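Local coordinates for protein type III effector NopAA (PDB 6SDU) that hydrolyses xyloglucan as a family 12 glycoside hydrolase, a type III effector secreted by a nodulating rhizobium, and probably has cellulase activity, at residues T123-N128 / S177-S182; I149-N154 / W162-G167. All coordinates share one frame; numbering follows the deposited sequence.

Interaction 1 of 2, residues T123-N128 / S177-S182; sequences TNYTGN and SLLRTS
T123 and R180 bring the two backbones nearest, 5.8 Å between their CA atoms, where the end of strand 174-180 passes the corner at which the chain of strand 117-125 turns off; beyond it, 123-128 is joined to 177-182 mainly through one side chain. That side chain is Y125. Its CG sits between the backbone N and the carbonyl carbon (chi1 42°), a crowded position, and the ring reaches across to the other strand. The phenol OH donates to R180 O at 2.7 Å, the carbonyl oxygen lying near the ring plane at its edge; the donor stands 37° out of the carbonyl plane of R180. L179 covers one ring face with CG, the two side chains crossing obliquely, and its CD2 comes 3.9 Å from Y125 CE2 and 3.6 Å from N128 O. R180 turns back on its own segment, NE donating to S182 O at 2.6 Å. K183 makes a cation-pi contact with the Y125 ring and donates NZ to Y125 O and G127 O, tying down the turn. A tyrosine hydroxyl thus bonds a main-chain carbonyl where parallel neighbours 117-125 and 174-180 end, in the concave sheet of the GH12 beta-jelly-roll.

Interaction 2 of 2, residues I149-N154 / W162-G167; sequences IPVYSN and WNVFEG
The main chain of V164 pairs with 149-154: its N donates to Y152 O at 2.9 Å in a nearly straight bond (174°), and its O accepts from V151 N at 2.8 Å and, weakly, from Y152 N. Two residues thus face one, a classic beta bulge within an antiparallel pairing whose hydrogen-bonded pair is Y152 with V164. V164 CG1 lies anti to the backbone N (chi1 -176°), which places it 3.9 Å from V151 CG2, while V151 CG1 meets E166 CB, these two side chains crossing at about a right angle. Toward N154 a side chain takes over the pairing: N163 OD1 accepts from N154 N at 3.0 Å, the donor nearly in line with the amide C=O. At the other end P150 lies beside F165, pointing the same way, and its CB sits over one ring face toward the rim, a CH-pi contact 4.3 Å from the centroid. A water bridges the backbones there, donating to I149 O and accepting from E166 N. The pairing lines the outer side of strand 160-168, near the edge of the larger sheet of the GH12 jelly roll. Further out, S129 O accepts from N163 ND2, fixing the amide that receives N154. K174 forms a salt bridge with E166 OE1, the Y152 ring meets W197 edge-to-face, and P137, a residue of the glucose pocket, touches the F165 side chain.

Strands 174-180 and 160-168 are antiparallel neighbours in one sheet, so the two contacts flank a shared ladder: F165 N lies 2.8 Å from S177 O, and L179 N 2.8 Å from N163 O, both probable hydrogen bonds. R180 also packs its CG on the W162 indole. Interaction 1 is the more buried and relies on one phenol hydroxyl and a leucine against its ring; interaction 2, farther from the chain's centre and partly exposed, relies mainly on backbone bonds, an asparagine carbonyl and a bridging water. Along the chain, 149-154 and 162-167 are nested inside the loop that interaction 1 closes.

Interaction 1 of 2, residues T123-N128 / S177-S182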
loop_
_atom_site.group_PDB
_atom_site.type_symbol
_atom_site.label_atom_id
_atom_site.label_comp_id
_atom_site.label_asym_id
_atom_site.label_seq_id
_atom_site.Cartn_x
_atom_site.Cartn_y
_atom_site.Cartn_z
ATOM N N THR A 123 2.169 5.919 3.006
ATOM C CA THR A 123 2.672 7.272 2.749
ATOM C C THR A 123 1.749 8.368 3.280
ATOM O O THR A 123 2.238 9.381 3.774
ATOM C CB THR A 123 2.903 7.489 1.252
ATOM O OG1 THR A 123 1.653 7.373 0.539
ATOM C CG2 THR A 123 3.924 6.488 0.726
ATOM N N ASN A 124 0.429 8.227 3.130
ATOM C CA ASN A 124 -0.534 9.205 3.640
ATOM C C ASN A 124 -1.756 8.411 4.082
ATOM O O ASN A 124 -2.122 7.422 3.439
ATOM C CB ASN A 124 -0.913 10.274 2.594
ATOM C CG ASN A 124 -1.541 11.537 3.219
ATOM O OD1 ASN A 124 -1.744 11.635 4.440
ATOM N ND2 ASN A 124 -1.866 12.500 2.372
ATOM N N TYR A 125 -2.329 8.784 5.220
ATOM C CA TYR A 125 -3.395 7.979 5.804
ATOM C C TYR A 125 -4.205 8.868 6.739
ATOM O O TYR A 125 -3.810 9.993 7.052
ATOM C CB TYR A 125 -2.824 6.738 6.511
ATOM C CG TYR A 125 -1.563 6.987 7.350
ATOM C CD1 TYR A 125 -0.295 7.124 6.749
ATOM C CD2 TYR A 125 -1.636 7.056 8.731
ATOM C CE1 TYR A 125 0.841 7.347 7.507
ATOM C CE2 TYR A 125 -0.502 7.276 9.500
ATOM C CZ TYR A 125 0.727 7.427 8.892
ATOM O OH TYR A 125 1.831 7.645 9.670
ATOM N N THR A 126 -5.369 8.375 7.145
ATOM C CA THR A 126 -6.233 9.165 8.017
ATOM C C THR A 126 -6.003 8.914 9.497
ATOM O O THR A 126 -6.642 9.580 10.303
ATOM C CB THR A 126 -7.713 8.884 7.729
ATOM O OG1 THR A 126 -7.951 7.475 7.850
ATOM C CG2 THR A 126 -8.067 9.336 6.366
ATOM N N GLY A 127 -5.239 7.884 9.864
ATOM C CA GLY A 127 -4.867 7.612 11.242
ATOM C C GLY A 127 -3.564 8.307 11.587
ATOM O O GLY A 127 -3.154 9.255 10.916
ATOM N N ASN A 128 -2.916 7.865 12.673
ATOM C CA ASN A 128 -1.643 8.460 13.095
ATOM C C ASN A 128 -0.499 7.446 13.063
ATOM O O ASN A 128 -0.719 6.233 13.170
ATOM C CB ASN A 128 -1.745 9.063 14.491
ATOM C CG ASN A 128 -2.979 9.959 14.651
ATOM O OD1 ASN A 128 -3.831 9.693 15.495
ATOM N ND2 ASN A 128 -3.088 10.994 13.825
ATOM N N SER A 177 4.471 -3.550 8.549
ATOM C CA SER A 177 3.952 -2.273 8.058
ATOM C C SER A 177 4.802 -1.110 8.553
ATOM O O SER A 177 5.075 -1.003 9.753
ATOM C CB SER A 177 2.511 -2.057 8.509
ATOM O OG SER A 177 1.703 -3.149 8.147
ATOM N N LEU A 178 5.193 -0.227 7.643
ATOM C CA LEU A 178 5.922 0.985 7.993
ATOM C C LEU A 178 5.010 2.180 7.731
ATOM O O LEU A 178 4.541 2.363 6.604
ATOM C CB LEU A 178 7.220 1.105 7.194
ATOM C CG LEU A 178 8.362 0.217 7.703
ATOM C CD1 LEU A 178 8.102 -1.239 7.422
ATOM C CD2 LEU A 178 9.699 0.657 7.075
ATOM N N LEU A 179 4.761 2.981 8.763
ATOM C CA LEU A 179 3.932 4.179 8.659
ATOM C C LEU A 179 4.875 5.372 8.694
ATOM O O LEU A 179 5.648 5.515 9.640
ATOM C CB LEU A 179 2.917 4.266 9.810
ATOM C CG LEU A 179 1.569 3.569 9.639
ATOM C CD1 LEU A 179 1.724 2.091 9.358
ATOM C CD2 LEU A 179 0.689 3.798 10.893
ATOM N N ARG A 180 4.834 6.210 7.657
ATOM C CA ARG A 180 5.714 7.372 7.633
ATOM C C ARG A 180 5.378 8.299 8.793
ATOM O O ARG A 180 4.215 8.676 8.984
ATOM C CB ARG A 180 5.580 8.120 6.311
ATOM C CG ARG A 180 6.797 7.981 5.431
ATOM C CD ARG A 180 6.733 8.903 4.260
ATOM N NE ARG A 180 7.107 10.242 4.669
ATOM C CZ ARG A 180 7.987 10.990 4.030
ATOM N NH1 ARG A 180 8.588 10.531 2.947
ATOM N NH2 ARG A 180 8.254 12.196 4.478
ATOM N N THR A 181 6.408 8.679 9.563
ATOM C CA THR A 181 6.192 9.570 10.700
ATOM C C THR A 181 5.742 10.944 10.244
ATOM O O THR A 181 5.106 11.667 11.017
ATOM C CB THR A 181 7.449 9.673 11.567
ATOM O OG1 THR A 181 8.548 10.178 10.785
ATOM C CG2 THR A 181 7.788 8.299 12.141
ATOM N N SER A 182 6.149 11.360 9.042
ATOM C CA SER A 182 5.631 12.557 8.393
ATOM C C SER A 182 4.917 12.141 7.105
ATOM O O SER A 182 5.537 11.571 6.203
ATOM C CB SER A 182 6.753 13.564 8.114
ATOM O OG SER A 182 6.207 14.815 7.751
#

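Interaction 2 of 2, residues I149-N154 / W162-G167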
loop_
_atom_site.group_PDB
_atom_site.type_symbol
_atom_site.label_atom_id
_atom_site.label_comp_id
_atom_site.label_asym_id
_atom_site.label_seq_id
_atom_site.Cartn_x
_atom_site.Cartn_y
_atom_site.Cartn_z
ATOM N N ILE A 149 0.547 -1.270 18.738
ATOM C CA ILE A 149 1.829 -1.028 19.412
ATOM C C ILE A 149 2.958 -1.230 18.419
ATOM O O ILE A 149 3.155 -2.352 17.924
ATOM C CB ILE A 149 2.022 -1.943 20.626
ATOM C CG1 ILE A 149 0.901 -1.724 21.649
ATOM C CG2 ILE A 149 3.431 -1.688 21.233
ATOM C CD1 ILE A 149 0.830 -2.801 22.722
ATOM N N PRO A 150 3.761 -0.196 18.139
ATOM C CA PRO A 150 4.901 -0.351 17.224
ATOM C C PRO A 150 5.959 -1.269 17.815
ATOM O O PRO A 150 6.188 -1.292 19.027
ATOM C CB PRO A 150 5.464 1.074 17.092
ATOM C CG PRO A 150 4.494 1.984 17.759
ATOM C CD PRO A 150 3.613 1.175 18.662
ATOM N N VAL A 151 6.607 -2.028 16.940
ATOM C CA VAL A 151 7.737 -2.851 17.364
ATOM C C VAL A 151 9.055 -2.074 17.287
ATOM O O VAL A 151 9.995 -2.394 18.014
ATOM C CB VAL A 151 7.796 -4.161 16.558
ATOM C CG1 VAL A 151 6.535 -4.979 16.830
ATOM C CG2 VAL A 151 7.946 -3.883 15.077
ATOM N N TYR A 152 9.152 -1.082 16.396
ATOM C CA TYR A 152 10.289 -0.170 16.310
ATOM C C TYR A 152 9.744 1.213 16.009
ATOM O O TYR A 152 8.773 1.347 15.257
ATOM C CB TYR A 152 11.294 -0.561 15.213
ATOM C CG TYR A 152 11.895 -1.951 15.335
ATOM C CD1 TYR A 152 13.074 -2.164 16.050
ATOM C CD2 TYR A 152 11.289 -3.051 14.729
ATOM C CE1 TYR A 152 13.626 -3.436 16.160
ATOM C CE2 TYR A 152 11.827 -4.324 14.840
ATOM C CZ TYR A 152 12.998 -4.509 15.553
ATOM O OH TYR A 152 13.557 -5.768 15.665
ATOM N N SER A 153 10.364 2.234 16.594
ATOM C CA SER A 153 9.936 3.615 16.440
ATOM C C SER A 153 11.030 4.457 15.789
ATOM O O SER A 153 12.226 4.213 15.991
ATOM C CB SER A 153 9.554 4.229 17.787
ATOM O OG SER A 153 8.287 3.769 18.225
ATOM N N ASN A 154 10.590 5.432 14.984
ATOM C CA ASN A 154 11.444 6.444 14.334
ATOM C C ASN A 154 12.627 5.823 13.598
ATOM O O ASN A 154 13.762 6.296 13.662
ATOM C CB ASN A 154 11.907 7.495 15.343
ATOM C CG ASN A 154 10.742 8.160 16.042
ATOM O OD1 ASN A 154 9.886 8.775 15.395
ATOM N ND2 ASN A 154 10.681 8.019 17.359
ATOM N N TRP A 162 10.158 6.118 9.746
ATOM C CA TRP A 162 8.962 5.302 9.818
ATOM C C TRP A 162 8.785 4.746 11.216
ATOM O O TRP A 162 9.740 4.638 11.984
ATOM C CB TRP A 162 9.011 4.118 8.841
ATOM C CG TRP A 162 9.475 4.394 7.442
ATOM C CD1 TRP A 162 10.755 4.451 7.012
ATOM C CD2 TRP A 162 8.655 4.570 6.272
ATOM N NE1 TRP A 162 10.800 4.675 5.656
ATOM C CE2 TRP A 162 9.523 4.758 5.178
ATOM C CE3 TRP A 162 7.276 4.606 6.048
ATOM C CZ2 TRP A 162 9.060 4.970 3.882
ATOM C CZ3 TRP A 162 6.816 4.821 4.750
ATOM C CH2 TRP A 162 7.704 5.004 3.691
ATOM N N ASN A 163 7.541 4.378 11.522
ATOM C CA ASN A 163 7.192 3.523 12.653
ATOM C C ASN A 163 6.826 2.148 12.100
ATOM O O ASN A 163 6.116 2.061 11.088
ATOM C CB ASN A 163 6.025 4.101 13.451
ATOM C CG ASN A 163 6.440 5.257 14.333
ATOM O OD1 ASN A 163 7.613 5.377 14.697
ATOM N ND2 ASN A 163 5.478 6.121 14.684
ATOM N N VAL A 164 7.369 1.087 12.718
ATOM C CA VAL A 164 7.263 -0.281 12.220
ATOM C C VAL A 164 6.304 -1.087 13.085
ATOM O O VAL A 164 6.386 -1.059 14.321
ATOM C CB VAL A 164 8.649 -0.946 12.155
ATOM C CG1 VAL A 164 8.559 -2.356 11.540
ATOM C CG2 VAL A 164 9.562 -0.070 11.331
ATOM N N PHE A 165 5.406 -1.829 12.426
ATOM C CA PHE A 165 4.401 -2.643 13.088
ATOM C C PHE A 165 4.476 -4.076 12.576
ATOM O O PHE A 165 4.862 -4.317 11.424
ATOM C CB PHE A 165 3.010 -2.080 12.851
ATOM C CG PHE A 165 2.826 -0.714 13.384
ATOM C CD1 PHE A 165 3.247 0.387 12.660
ATOM C CD2 PHE A 165 2.224 -0.523 14.629
ATOM C CE1 PHE A 165 3.082 1.670 13.172
ATOM C CE2 PHE A 165 2.046 0.749 15.145
ATOM C CZ PHE A 165 2.469 1.850 14.417
ATOM N N GLU A 166 4.100 -5.029 13.440
ATOM C CA GLU A 166 4.159 -6.443 13.098
ATOM C C GLU A 166 2.851 -7.158 13.414
ATOM O O GLU A 166 2.322 -7.038 14.522
ATOM C CB GLU A 166 5.294 -7.153 13.831
ATOM C CG GLU A 166 5.436 -8.627 13.423
ATOM C CD GLU A 166 6.377 -9.424 14.338
ATOM O OE1 GLU A 166 6.564 -10.632 14.082
ATOM O OE2 GLU A 166 6.916 -8.843 15.307
ATOM N N GLY A 167 2.378 -7.946 12.453
ATOM C CA GLY A 167 1.149 -8.685 12.595
ATOM C C GLY A 167 1.112 -9.868 11.649
ATOM O O GLY A 167 2.101 -10.203 10.998
HETATM O O HOH W 1 2.807 -3.723 15.712
#